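Local coordinates for packaging protein UL32 (PDB 6XF9) that forms a zinc-binding pentameric ring required for herpesviral packaging and is thought to direct new capsids to nuclear replication compartments where viral DNA is cleaved and packaged, at residues D[18-21]-D[22-26]. Numbering follows the deposited sequence.
Sequences QKLL and AASLL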
loop_
_atom_site.group_PDB
_atom_site.type_symbol
_atom_site.label_atom_id
_atom_site.label_comp_id
_atom_site.label_asym_id
_atom_site.label_seq_id
_atom_site.Cartn_x
_atom_site.Cartn_y
_atom_site.Cartn_z
ATOM N N GLN D 18 6.709 -29.805 46.109
ATOM C CA GLN D 18 7.974 -29.077 46.198
ATOM C C GLN D 18 8.838 -29.357 44.987
ATOM O O GLN D 18 9.549 -28.471 44.498
ATOM C CB GLN D 18 8.758 -29.469 47.447
ATOM C CG GLN D 18 8.342 -28.906 48.768
ATOM C CD GLN D 18 9.105 -29.563 49.888
ATOM O OE1 GLN D 18 9.845 -30.520 49.655
ATOM N NE2 GLN D 18 8.966 -29.037 51.114
ATOM N N LYS D 19 8.804 -30.594 44.495
ATOM C CA LYS D 19 9.624 -30.936 43.341
ATOM C C LYS D 19 9.128 -30.208 42.097
ATOM O O LYS D 19 9.922 -29.900 41.206
ATOM C CB LYS D 19 9.647 -32.450 43.128
ATOM C CG LYS D 19 10.173 -33.239 44.363
ATOM C CD LYS D 19 11.571 -32.748 44.798
ATOM C CE LYS D 19 12.741 -33.217 43.930
ATOM N NZ LYS D 19 14.077 -32.856 44.540
ATOM N N LEU D 20 7.813 -29.947 42.017
ATOM C CA LEU D 20 7.256 -29.132 40.934
ATOM C C LEU D 20 7.651 -27.659 41.074
ATOM O O LEU D 20 8.020 -27.015 40.084
ATOM C CB LEU D 20 5.729 -29.260 40.889
ATOM C CG LEU D 20 4.993 -28.390 39.877
ATOM C CD1 LEU D 20 5.436 -28.752 38.486
ATOM C CD2 LEU D 20 3.503 -28.543 40.010
ATOM N N LEU D 21 7.537 -27.088 42.284
ATOM C CA LEU D 21 7.920 -25.688 42.465
ATOM C C LEU D 21 9.402 -25.465 42.166
ATOM O O LEU D 21 9.771 -24.467 41.538
ATOM C CB LEU D 21 7.601 -25.221 43.882
ATOM C CG LEU D 21 6.158 -25.023 44.323
ATOM C CD1 LEU D 21 6.107 -24.748 45.825
ATOM C CD2 LEU D 21 5.551 -23.874 43.559
ATOM N N ALA D 22 10.271 -26.381 42.603
ATOM C CA ALA D 22 11.693 -26.207 42.336
ATOM C C ALA D 22 11.965 -26.220 40.843
ATOM O O ALA D 22 12.762 -25.417 40.344
ATOM C CB ALA D 22 12.503 -27.286 43.044
ATOM N N ALA D 23 11.329 -27.136 40.109
ATOM C CA ALA D 23 11.468 -27.195 38.652
ATOM C C ALA D 23 10.736 -26.062 37.925
ATOM O O ALA D 23 10.744 -26.041 36.687
ATOM C CB ALA D 23 10.962 -28.547 38.139
ATOM N N SER D 24 10.088 -25.141 38.646
ATOM C CA SER D 24 9.302 -24.070 38.048
ATOM C C SER D 24 9.900 -22.683 38.280
ATOM O O SER D 24 9.236 -21.672 38.013
ATOM C CB SER D 24 7.873 -24.133 38.584
ATOM O OG SER D 24 7.264 -25.340 38.158
ATOM N N LEU D 25 11.140 -22.608 38.743
ATOM C CA LEU D 25 11.857 -21.353 38.847
ATOM C C LEU D 25 12.745 -21.209 37.617
ATOM O O LEU D 25 13.111 -22.194 36.972
ATOM C CB LEU D 25 12.718 -21.321 40.107
ATOM C CG LEU D 25 12.017 -21.407 41.460
ATOM C CD1 LEU D 25 13.027 -21.808 42.557
ATOM C CD2 LEU D 25 11.295 -20.150 41.827
ATOM N N LEU D 26 13.066 -19.972 37.274
ATOM C CA LEU D 26 13.935 -19.709 36.130
ATOM C C LEU D 26 15.415 -19.832 36.510
ATOM O O LEU D 26 15.771 -19.716 37.683
ATOM C CB LEU D 26 13.638 -18.321 35.578
ATOM C CG LEU D 26 12.346 -18.232 34.790
ATOM C CD1 LEU D 26 12.023 -16.792 34.565
ATOM C CD2 LEU D 26 12.557 -18.930 33.458
#
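Ser24 folds back on the last turn of helix 14-22 and grips the carbonyl of Leu20 with its own side chain. Its CB comes first, lying 3.3 Å from Leu20 O and 3.5 Å from Leu21 O. At the tip, OG donates a hydrogen bond of 2.7 Å to Leu20 O, reaching it from a position tilted 35° from the carbonyl plane. The first torsion, -65°, sets OG beside the backbone N of Ser24 and anti to its carbonyl carbon; OG also lies 3.9 Å from Leu20 CD1. The hydroxyl thus takes the Leu20 carbonyl, while the amide N of Ser24 bonds Leu21 O at 3.0 Å. Just before it the bonding is still that of an alpha-helix, i to i+4: Ala22 N to Gln18 O at 2.9 Å, and a longer Ala23 N to Lys19 O bond at 3.3 Å. The tightening from i+4 to i+3 bonding marks the helix C-terminus, and a type I turn from Ala22 to Leu25 leads the chain away. Leu20 and Leu21 pack on helix 89-106, Ala23 touches helix 37-45, Leu25 reaches helix 225-235, and the backbone of Leu26 hydrogen-bonds to Asp272.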